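Local coordinates for nitroreductase family protein (Lactobacillus plantarum, PDB 4QLX), which acts as an FMN-dependent enone reductase in the saturation of polyunsaturated fatty acids, probably reducing 10-oxo-(11E)-octadecenoate to 10-oxooctadecanoate with NADH, at residues G95-H100 and R187-M192; H23-F28 and G197-E202; K73-K78 and E175-T180. All blocks are in the same frame, centred on the assembly; numbering follows the deposited sequence.

Contact 1: G95-H100 and R187-M192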
loop_
_atom_site.group_PDB
_atom_site.type_symbol
_atom_site.label_atom_id
_atom_site.label_comp_id
_atom_site.label_asym_id
_atom_site.label_seq_id
_atom_site.Cartn_x
_atom_site.Cartn_y
_atom_site.Cartn_z
ATOM N N GLY A 95 -0.955 -14.211 -2.755
ATOM C CA GLY A 95 -1.281 -13.707 -4.073
ATOM C C GLY A 95 -1.963 -14.775 -4.899
ATOM O O GLY A 95 -1.598 -15.946 -4.830
ATOM N N ASP A 96 -2.965 -14.367 -5.663
ATOM C CA ASP A 96 -3.736 -15.282 -6.508
ATOM C C ASP A 96 -3.241 -15.207 -7.950
ATOM O O ASP A 96 -3.574 -14.279 -8.682
ATOM C CB ASP A 96 -5.228 -14.945 -6.425
ATOM C CG ASP A 96 -6.105 -15.891 -7.245
ATOM O OD1 ASP A 96 -5.586 -16.868 -7.832
ATOM O OD2 ASP A 96 -7.330 -15.660 -7.284
ATOM N N THR A 97 -2.454 -16.198 -8.361
ATOM C CA THR A 97 -1.841 -16.178 -9.682
ATOM C C THR A 97 -2.761 -16.764 -10.754
ATOM O O THR A 97 -2.329 -17.044 -11.868
ATOM C CB THR A 97 -0.503 -16.935 -9.691
ATOM O OG1 THR A 97 -0.742 -18.340 -9.527
ATOM C CG2 THR A 97 0.396 -16.432 -8.567
ATOM N N GLN A 98 -4.026 -16.962 -10.407
ATOM C CA GLN A 98 -5.016 -17.390 -11.384
ATOM C C GLN A 98 -6.162 -16.394 -11.432
ATOM O O GLN A 98 -7.223 -16.687 -11.985
ATOM C CB GLN A 98 -5.536 -18.791 -11.055
ATOM C CG GLN A 98 -4.490 -19.891 -11.233
ATOM C CD GLN A 98 -4.986 -21.246 -10.761
ATOM O OE1 GLN A 98 -6.158 -21.407 -10.429
ATOM N NE2 GLN A 98 -4.087 -22.220 -10.712
ATOM N N SER A 99 -5.940 -15.208 -10.870
ATOM C CA SER A 99 -6.998 -14.199 -10.793
ATOM C C SER A 99 -7.454 -13.717 -12.175
ATOM O O SER A 99 -8.591 -13.250 -12.334
ATOM C CB SER A 99 -6.536 -13.006 -9.945
ATOM O OG SER A 99 -5.578 -12.229 -10.636
ATOM N N HIS A 100 -6.577 -13.838 -13.169
ATOM C CA HIS A 100 -6.884 -13.367 -14.524
ATOM C C HIS A 100 -7.759 -14.349 -15.298
ATOM O O HIS A 100 -8.144 -14.076 -16.433
ATOM C CB HIS A 100 -5.594 -13.113 -15.311
ATOM C CG HIS A 100 -4.719 -14.318 -15.421
ATOM N ND1 HIS A 100 -4.054 -14.855 -14.338
ATOM C CD2 HIS A 100 -4.405 -15.101 -16.479
ATOM C CE1 HIS A 100 -3.359 -15.908 -14.725
ATOM N NE2 HIS A 100 -3.551 -16.077 -16.023
ATOM N N ARG A 187 -1.667 -22.370 -7.123
ATOM C CA ARG A 187 -2.396 -21.119 -7.304
ATOM C C ARG A 187 -1.851 -19.926 -6.516
ATOM O O ARG A 187 -1.695 -18.824 -7.044
ATOM C CB ARG A 187 -3.858 -21.326 -6.912
ATOM C CG ARG A 187 -4.701 -20.091 -7.107
ATOM C CD ARG A 187 -6.164 -20.360 -6.876
ATOM N NE ARG A 187 -6.971 -19.213 -7.299
ATOM C CZ ARG A 187 -8.296 -19.169 -7.227
ATOM N NH1 ARG A 187 -8.968 -20.203 -6.734
ATOM N NH2 ARG A 187 -8.949 -18.085 -7.640
ATOM N N TYR A 188 -1.580 -20.151 -5.240
ATOM C CA TYR A 188 -1.295 -19.053 -4.322
ATOM C C TYR A 188 0.189 -18.902 -3.991
ATOM O O TYR A 188 0.902 -19.886 -3.848
ATOM C CB TYR A 188 -2.109 -19.246 -3.040
ATOM C CG TYR A 188 -3.592 -19.156 -3.271
ATOM C CD1 TYR A 188 -4.193 -17.939 -3.570
ATOM C CD2 TYR A 188 -4.399 -20.282 -3.191
ATOM C CE1 TYR A 188 -5.556 -17.847 -3.787
ATOM C CE2 TYR A 188 -5.765 -20.200 -3.396
ATOM C CZ TYR A 188 -6.338 -18.982 -3.694
ATOM O OH TYR A 188 -7.695 -18.903 -3.908
ATOM N N VAL A 189 0.642 -17.657 -3.890
ATOM C CA VAL A 189 2.005 -17.355 -3.460
ATOM C C VAL A 189 2.008 -16.522 -2.165
ATOM O O VAL A 189 1.228 -15.582 -2.012
ATOM C CB VAL A 189 2.794 -16.608 -4.567
ATOM C CG1 VAL A 189 2.932 -17.492 -5.816
ATOM C CG2 VAL A 189 2.127 -15.286 -4.921
ATOM N N PRO A 190 2.894 -16.854 -1.224
ATOM C CA PRO A 190 2.883 -16.104 0.031
ATOM C C PRO A 190 3.478 -14.710 -0.134
ATOM O O PRO A 190 4.440 -14.549 -0.886
ATOM C CB PRO A 190 3.745 -16.964 0.956
ATOM C CG PRO A 190 4.679 -17.666 0.036
ATOM C CD PRO A 190 3.969 -17.860 -1.269
ATOM N N VAL A 191 2.913 -13.719 0.551
ATOM C CA VAL A 191 3.432 -12.363 0.467
ATOM C C VAL A 191 3.791 -11.798 1.846
ATOM O O VAL A 191 4.964 -11.560 2.132
ATOM C CB VAL A 191 2.429 -11.432 -0.240
ATOM C CG1 VAL A 191 2.901 -9.979 -0.190
ATOM C CG2 VAL A 191 2.227 -11.892 -1.698
ATOM N N MET A 192 2.795 -11.589 2.699
ATOM C CA MET A 192 3.057 -11.024 4.022
ATOM C C MET A 192 1.944 -11.324 5.019
ATOM O O MET A 192 0.792 -11.526 4.643
ATOM C CB MET A 192 3.269 -9.500 3.939
ATOM C CG MET A 192 2.009 -8.709 3.553
ATOM S SD MET A 192 2.153 -6.904 3.648
ATOM C CE MET A 192 3.026 -6.550 2.120
#

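Contact 2: H23-F28 and G197-E202. With FMN (flavin mononucleotide), chain C; KTC (10-oxooctadecanoic acid), chain I.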
loop_
_atom_site.group_PDB
_atom_site.type_symbol
_atom_site.label_atom_id
_atom_site.label_comp_id
_atom_site.label_asym_id
_atom_site.label_seq_id
_atom_site.Cartn_x
_atom_site.Cartn_y
_atom_site.Cartn_z
ATOM N N HIS A 23 3.091 3.185 13.606
ATOM C CA HIS A 23 4.322 2.472 13.875
ATOM C C HIS A 23 4.049 0.986 13.864
ATOM O O HIS A 23 2.940 0.555 14.169
ATOM C CB HIS A 23 4.917 2.890 15.237
ATOM C CG HIS A 23 5.213 4.353 15.345
ATOM N ND1 HIS A 23 6.395 4.907 14.904
ATOM C CD2 HIS A 23 4.485 5.376 15.853
ATOM C CE1 HIS A 23 6.380 6.209 15.128
ATOM N NE2 HIS A 23 5.231 6.520 15.702
ATOM N N SER A 24 5.067 0.204 13.531
ATOM C CA SER A 24 5.001 -1.228 13.715
ATOM C C SER A 24 4.880 -1.565 15.185
ATOM O O SER A 24 5.784 -1.269 15.979
ATOM C CB SER A 24 6.224 -1.908 13.123
ATOM O OG SER A 24 6.059 -2.076 11.722
ATOM N N VAL A 25 3.759 -2.177 15.553
ATOM C CA VAL A 25 3.574 -2.671 16.923
ATOM C C VAL A 25 3.668 -4.193 16.913
ATOM O O VAL A 25 3.029 -4.845 16.087
ATOM C CB VAL A 25 2.240 -2.197 17.512
ATOM C CG1 VAL A 25 1.977 -2.827 18.873
ATOM C CG2 VAL A 25 2.228 -0.662 17.600
ATOM N N ARG A 26 4.485 -4.754 17.812
ATOM C CA ARG A 26 4.795 -6.172 17.781
ATOM C C ARG A 26 4.316 -6.901 19.037
ATOM O O ARG A 26 4.201 -8.128 19.048
ATOM C CB ARG A 26 6.305 -6.378 17.596
ATOM C CG ARG A 26 6.799 -6.029 16.199
ATOM C CD ARG A 26 8.323 -5.991 16.107
ATOM N NE ARG A 26 8.749 -5.517 14.788
ATOM C CZ ARG A 26 8.952 -4.236 14.485
ATOM N NH1 ARG A 26 8.781 -3.289 15.410
ATOM N NH2 ARG A 26 9.323 -3.900 13.257
ATOM N N GLN A 27 4.028 -6.148 20.088
ATOM C CA GLN A 27 3.485 -6.736 21.307
ATOM C C GLN A 27 2.121 -6.149 21.554
ATOM O O GLN A 27 1.978 -4.941 21.733
ATOM C CB GLN A 27 4.396 -6.477 22.506
ATOM C CG GLN A 27 5.778 -7.049 22.380
ATOM C CD GLN A 27 6.563 -6.911 23.684
ATOM O OE1 GLN A 27 5.990 -6.629 24.749
ATOM N NE2 GLN A 27 7.875 -7.094 23.603
ATOM N N PHE A 28 1.106 -6.994 21.543
ATOM C CA PHE A 28 -0.243 -6.502 21.717
ATOM C C PHE A 28 -0.778 -6.895 23.076
ATOM O O PHE A 28 -0.214 -7.753 23.739
ATOM C CB PHE A 28 -1.143 -7.028 20.596
ATOM C CG PHE A 28 -0.592 -6.768 19.231
ATOM C CD1 PHE A 28 0.254 -7.687 18.626
ATOM C CD2 PHE A 28 -0.883 -5.585 18.572
ATOM C CE1 PHE A 28 0.770 -7.439 17.370
ATOM C CE2 PHE A 28 -0.379 -5.328 17.315
ATOM C CZ PHE A 28 0.455 -6.248 16.716
ATOM N N GLY A 197 -3.816 -5.922 16.669
ATOM C CA GLY A 197 -4.373 -5.935 18.014
ATOM C C GLY A 197 -4.275 -4.572 18.669
ATOM O O GLY A 197 -3.940 -3.594 18.004
ATOM N N LYS A 198 -4.581 -4.501 19.965
ATOM C CA LYS A 198 -4.360 -3.289 20.759
ATOM C C LYS A 198 -2.931 -3.249 21.240
ATOM O O LYS A 198 -2.421 -4.248 21.735
ATOM C CB LYS A 198 -5.282 -3.223 21.986
ATOM C CG LYS A 198 -6.663 -2.643 21.759
ATOM C CD LYS A 198 -6.617 -1.127 21.642
ATOM C CE LYS A 198 -6.056 -0.487 22.901
ATOM N NZ LYS A 198 -6.102 1.006 22.806
ATOM N N ALA A 199 -2.296 -2.091 21.118
ATOM C CA ALA A 199 -0.913 -1.938 21.544
ATOM C C ALA A 199 -0.785 -2.234 23.028
ATOM O O ALA A 199 -1.654 -1.857 23.823
ATOM C CB ALA A 199 -0.408 -0.533 21.233
ATOM N N ALA A 200 0.287 -2.935 23.386
ATOM C CA ALA A 200 0.618 -3.198 24.783
ATOM C C ALA A 200 0.765 -1.889 25.556
ATOM O O ALA A 200 1.586 -1.040 25.205
ATOM C CB ALA A 200 1.896 -4.019 24.874
ATOM N N GLN A 201 -0.025 -1.730 26.612
ATOM C CA GLN A 201 -0.103 -0.460 27.330
ATOM C C GLN A 201 0.756 -0.417 28.596
ATOM O O GLN A 201 1.234 -1.450 29.064
ATOM C CB GLN A 201 -1.561 -0.166 27.686
ATOM C CG GLN A 201 -2.279 -1.355 28.301
ATOM C CD GLN A 201 -3.779 -1.161 28.357
ATOM O OE1 GLN A 201 -4.336 -0.336 27.627
ATOM N NE2 GLN A 201 -4.447 -1.923 29.220
ATOM N N GLU A 202 0.945 0.790 29.133
ATOM C CA GLU A 202 1.637 1.003 30.409
ATOM C C GLU A 202 0.894 0.316 31.558
ATOM O O GLU A 202 -0.341 0.351 31.612
ATOM C CB GLU A 202 1.780 2.508 30.704
ATOM C CG GLU A 202 2.469 2.849 32.044
ATOM C CD GLU A 202 2.178 4.272 32.534
ATOM O OE1 GLU A 202 1.292 4.440 33.412
ATOM O OE2 GLU A 202 2.847 5.219 32.052
HETATM N N1 FMN C . 8.882 -6.535 11.240
HETATM C C2 FMN C . 9.240 -7.642 11.982
HETATM O O2 FMN C . 9.406 -7.551 13.191
HETATM N N3 FMN C . 9.418 -8.864 11.390
HETATM C C4 FMN C . 9.232 -8.987 10.033
HETATM O O4 FMN C . 9.399 -10.070 9.490
HETATM C C4A FMN C . 8.886 -7.879 9.277
HETATM N N5 FMN C . 8.709 -8.019 7.924
HETATM C C5A FMN C . 8.338 -6.944 7.152
HETATM C C6 FMN C . 8.167 -7.159 5.797
HETATM C C7 FMN C . 7.787 -6.109 4.981
HETATM C C7M FMN C . 7.588 -6.325 3.515
HETATM C C8 FMN C . 7.590 -4.854 5.531
HETATM C C8M FMN C . 7.173 -3.759 4.607
HETATM C C9 FMN C . 7.762 -4.638 6.903
HETATM C C9A FMN C . 8.144 -5.696 7.730
HETATM N N10 FMN C . 8.344 -5.551 9.110
HETATM C C10 FMN C . 8.706 -6.647 9.873
HETATM C "C1'" FMN C . 8.162 -4.228 9.813
HETATM C "C2'" FMN C . 9.343 -3.294 9.465
HETATM O "O2'" FMN C . 10.510 -3.673 10.165
HETATM C "C3'" FMN C . 9.028 -1.828 9.752
HETATM O "O3'" FMN C . 8.017 -1.412 8.850
HETATM C "C4'" FMN C . 10.220 -0.876 9.572
HETATM O "O4'" FMN C . 11.269 -1.139 10.480
HETATM C "C5'" FMN C . 9.768 0.573 9.739
HETATM O "O5'" FMN C . 9.188 0.782 11.008
HETATM P P FMN C . 7.662 1.296 11.126
HETATM O O1P FMN C . 7.344 1.370 12.604
HETATM O O2P FMN C . 6.733 0.318 10.427
HETATM O O3P FMN C . 7.508 2.664 10.500
HETATM O O1 KTC I . 12.524 -4.191 20.061
HETATM C C17 KTC I . 11.962 -3.869 19.017
HETATM O O KTC I . 10.922 -3.031 19.045
HETATM C C16 KTC I . 12.443 -4.409 17.692
HETATM C C15 KTC I . 12.817 -3.240 16.793
HETATM C C14 KTC I . 12.407 -3.521 15.354
HETATM C C13 KTC I . 13.177 -4.700 14.780
HETATM C C12 KTC I . 12.853 -4.903 13.309
HETATM C C11 KTC I . 13.907 -5.784 12.652
HETATM C C10 KTC I . 13.595 -6.009 11.171
HETATM C C9 KTC I . 12.418 -6.953 10.995
HETATM C C8 KTC I . 12.038 -6.944 9.536
HETATM O O2 KTC I . 11.597 -5.923 9.016
HETATM C C7 KTC I . 12.222 -8.202 8.723
HETATM C C6 KTC I . 11.786 -7.923 7.291
HETATM C C5 KTC I . 11.333 -9.213 6.628
HETATM C C4 KTC I . 12.477 -9.826 5.836
HETATM C C3 KTC I . 12.246 -11.323 5.746
HETATM C C2 KTC I . 12.571 -11.844 4.358
HETATM C C1 KTC I . 13.017 -13.306 4.421
HETATM C C KTC I . 12.039 -14.195 5.167
#

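Contact 3: K73-K78 and E175-T180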
loop_
_atom_site.group_PDB
_atom_site.type_symbol
_atom_site.label_atom_id
_atom_site.label_comp_id
_atom_site.label_asym_id
_atom_site.label_seq_id
_atom_site.Cartn_x
_atom_site.Cartn_y
_atom_site.Cartn_z
ATOM N N LYS A 73 2.474 -20.812 13.035
ATOM C CA LYS A 73 3.868 -20.606 13.434
ATOM C C LYS A 73 4.848 -21.608 12.831
ATOM O O LYS A 73 6.044 -21.336 12.767
ATOM C CB LYS A 73 3.991 -20.633 14.952
ATOM C CG LYS A 73 3.438 -19.392 15.589
ATOM C CD LYS A 73 4.008 -19.159 16.963
ATOM C CE LYS A 73 3.560 -20.204 17.951
ATOM N NZ LYS A 73 3.865 -19.740 19.328
ATOM N N GLN A 74 4.349 -22.749 12.366
ATOM C CA GLN A 74 5.209 -23.735 11.714
ATOM C C GLN A 74 5.944 -23.165 10.505
ATOM O O GLN A 74 6.989 -23.672 10.114
ATOM C CB GLN A 74 4.393 -24.942 11.270
ATOM C CG GLN A 74 3.713 -25.712 12.382
ATOM C CD GLN A 74 2.962 -26.909 11.827
ATOM O OE1 GLN A 74 2.708 -26.991 10.613
ATOM N NE2 GLN A 74 2.617 -27.849 12.699
ATOM N N ALA A 75 5.375 -22.119 9.905
ATOM C CA ALA A 75 5.919 -21.528 8.684
ATOM C C ALA A 75 6.305 -20.060 8.911
ATOM O O ALA A 75 6.522 -19.311 7.959
ATOM C CB ALA A 75 4.906 -21.649 7.541
ATOM N N VAL A 76 6.392 -19.666 10.180
ATOM C CA VAL A 76 6.795 -18.308 10.557
ATOM C C VAL A 76 8.134 -18.364 11.281
ATOM O O VAL A 76 8.331 -19.241 12.115
ATOM C CB VAL A 76 5.727 -17.642 11.450
ATOM C CG1 VAL A 76 6.232 -16.318 12.044
ATOM C CG2 VAL A 76 4.431 -17.425 10.655
ATOM N N MET A 77 9.058 -17.459 10.956
ATOM C CA MET A 77 10.353 -17.425 11.641
ATOM C C MET A 77 10.151 -17.088 13.118
ATOM O O MET A 77 9.253 -16.321 13.465
ATOM C CB MET A 77 11.303 -16.415 10.985
ATOM C CG MET A 77 11.702 -16.785 9.559
ATOM S SD MET A 77 12.602 -15.483 8.694
ATOM C CE MET A 77 14.093 -15.412 9.688
ATOM N N LYS A 78 10.982 -17.666 13.984
ATOM C CA LYS A 78 10.794 -17.518 15.430
ATOM C C LYS A 78 10.944 -16.070 15.889
ATOM O O LYS A 78 10.333 -15.659 16.873
ATOM C CB LYS A 78 11.757 -18.437 16.200
ATOM C CG LYS A 78 13.252 -18.255 15.907
ATOM C CD LYS A 78 14.050 -18.403 17.211
ATOM C CE LYS A 78 15.516 -18.727 16.988
ATOM N NZ LYS A 78 15.695 -20.128 16.511
ATOM N N GLU A 175 8.771 -21.549 1.521
ATOM C CA GLU A 175 8.520 -22.828 0.872
ATOM C C GLU A 175 7.437 -23.620 1.606
ATOM O O GLU A 175 6.922 -24.593 1.071
ATOM C CB GLU A 175 9.811 -23.659 0.766
ATOM C CG GLU A 175 11.015 -22.908 0.176
ATOM C CD GLU A 175 11.698 -21.954 1.165
ATOM O OE1 GLU A 175 11.529 -22.130 2.396
ATOM O OE2 GLU A 175 12.392 -21.013 0.704
ATOM N N LYS A 176 7.073 -23.185 2.811
ATOM C CA LYS A 176 6.145 -23.945 3.657
ATOM C C LYS A 176 4.814 -23.260 3.924
ATOM O O LYS A 176 3.845 -23.921 4.317
ATOM C CB LYS A 176 6.787 -24.258 5.016
ATOM C CG LYS A 176 7.667 -25.475 5.038
ATOM C CD LYS A 176 8.178 -25.739 6.451
ATOM C CE LYS A 176 7.036 -25.994 7.418
ATOM N NZ LYS A 176 7.528 -26.200 8.809
ATOM N N MET A 177 4.761 -21.942 3.742
ATOM C CA MET A 177 3.595 -21.185 4.190
ATOM C C MET A 177 2.302 -21.589 3.482
ATOM O O MET A 177 1.276 -21.774 4.129
ATOM C CB MET A 177 3.823 -19.684 4.020
ATOM C CG MET A 177 2.647 -18.828 4.503
ATOM S SD MET A 177 2.141 -19.109 6.224
ATOM C CE MET A 177 3.468 -18.303 7.117
ATOM N N ILE A 178 2.339 -21.724 2.164
ATOM C CA ILE A 178 1.110 -22.024 1.435
ATOM C C ILE A 178 0.527 -23.380 1.856
ATOM O O ILE A 178 -0.669 -23.465 2.138
ATOM C CB ILE A 178 1.320 -21.974 -0.106
ATOM C CG1 ILE A 178 1.615 -20.545 -0.558
ATOM C CG2 ILE A 178 0.091 -22.502 -0.846
ATOM C CD1 ILE A 178 0.538 -19.536 -0.194
ATOM N N PRO A 179 1.354 -24.438 1.919
ATOM C CA PRO A 179 0.745 -25.698 2.356
ATOM C C PRO A 179 0.302 -25.657 3.814
ATOM O O PRO A 179 -0.741 -26.224 4.143
ATOM C CB PRO A 179 1.866 -26.720 2.147
ATOM C CG PRO A 179 2.748 -26.108 1.112
ATOM C CD PRO A 179 2.729 -24.646 1.427
ATOM N N THR A 180 1.072 -24.978 4.662
ATOM C CA THR A 180 0.699 -24.764 6.062
ATOM C C THR A 180 -0.679 -24.121 6.190
ATOM O O THR A 180 -1.430 -24.431 7.106
ATOM C CB THR A 180 1.745 -23.879 6.795
ATOM O OG1 THR A 180 2.995 -24.576 6.868
ATOM C CG2 THR A 180 1.286 -23.529 8.210
HETATM O O HOH W 1 3.885 -27.113 8.213
#

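Contact 1: G95-H100 and R187-M192
Two central, antiparallel strands of the nitroreductase sheet, 89-96 and 188-197, meet here where Gly95 faces Val189 as a hydrogen-bonded pair. Gly95 N gives to Val189 O (2.7 Å), and Val189 N returns a bond to Gly95 O. Glycine suits this place because a side chain on it would run into Val189 CG2. The next pair, Asp96 with Tyr188, is non-hydrogen-bonded and lies on the other face of the sheet, where Tyr188 CE1 packs against Asp96 CB.

The carboxylate of Asp96 then meets Arg187 side-on in a salt bridge: NE reaches OD1 at 2.8 Å and NH2 reaches OD2 at 2.9 Å, with the two flat groups turned 59° apart. An extended chain from CG to NE carries the guanidinium out to this acid, while Arg187 CG sits 3.7 Å above the centre of the Tyr188 ring. OD1 also accepts Gln98 N, closing an Asx turn as the strand ends; Arg187 NE and Gln98 N approach it from opposite faces of the carboxylate. Thr97 finishes the pairing: its N and OG1 bond to Arg187 O from opposite sides of the carbonyl plane, OG1 at 2.7 Å.

Contact 2: H23-F28 and G197-E202
The Phe28 ring has Lys198 O at its edge, near the ring plane, while Gly197 N comes to it obliquely, 3.5 Å from CD2. The bare backbone of Gly197 suits this place, since a side chain there would be tight against Phe28 CB. The Arg26 guanidinium holds C14 of 10-oxooctadecanoic acid 3.5 Å above one face, towards the rim, and the flavin C2 at its edge, in plane. That fatty acid also bonds Cys53 N and Arg120 NE of the second subunit. Arg26, its chain extended from CG to NE, gives a nearly straight bond from NE to FMN O2 (2.7 Å, 164°), and NH2 a weak one to FMN N1. An alanine at Arg26 would probably leave FMN O2 without this donor and open a gap beside the fatty chain. Ser24 holds the phosphate through N to FMN O1P and OG to FMN O2P.

Between the segments, Ala200 N bonds to Gln27 O (3.1 Å), and Val25 CG1 rests on Ala199 CB. This joins the cofactor-binding loop to the chain leaving strand 188-197. Strand 165-169 borders both: Val25 pairs by backbone with Ala166, and Gly197 with Asp165. Phe28 N donates to Ser86 OG, on helix 81-86.

Contact 3: K73-K78 and E175-T180
The carbonyl oxygen of Lys176 is gripped twice by Thr180, by N at 3.0 Å and by OG1 at 2.8 Å, and both residues lie against Ala75 of the loop between helices 66-72 and 81-86. The first bond is a normal helical one at the start of helix 177-181, which rests on the sheet. In the second, the hydroxyl comes from above the carbonyl plane. Threonine suits the site because OG1, having given its proton to Lys176 O, can still accept one from a water, and that water also donates to Gln74 OE1 (2.7 Å). A water bridge therefore spans the two segments.

Nearby, Lys176 sends its chain, bent at chi3 (61°), across to the loop, where NZ meets Gln74 O at 2.9 Å from well above the carbonyl plane. Beside these polar links sits Ala75, whose CB lies 3.6 Å from Thr180 OG1 and 3.7 Å from Met177 CE. Its small methyl fits between the threonine and the methionine; a longer side chain would probably run into one or the other. Met177 has CG anti to the backbone N (chi1 -179°) and then bends twice. Its CE thus ends against Ala75 and near Val76 CG2 (3.8 Å), Val76 and Met177 lying side by side and pointing the same way. Farther along the loop, Met77 touches the bound 10-oxooctadecanoic acid and packs on Thr127 of the second subunit.

The contact is thus split by chemistry: an apolar patch of Ala75, Val76 and Met177, edged by exposed Gln74 and Lys176. The positive charge of the lysine would probably polarise the Gln74 carbonyl it meets.

How the contacts relate
Contacts 1 and 3 are neighbours, with centres 16 Å apart. Ile178 of helix 177-181 packs on strand 188-197, its CG1 3.4 Å from Tyr188 O, and Met177 rests on Pro190, so the helix lies against the sheet. Their segments alternate along the chain, and both contacts are nested inside the long loop closed by contact 2. That contact stands apart, its centre about 29 Å from that of contact 1 and 23 Å from that of contact 3, yet it holds the flavin directly. Neither of the others touches the flavin: the side chains of Val191 in contact 1 and Val76 in contact 3 are each about 7 Å from FMN, though contact 3 reaches the fatty-acid pocket through Met77.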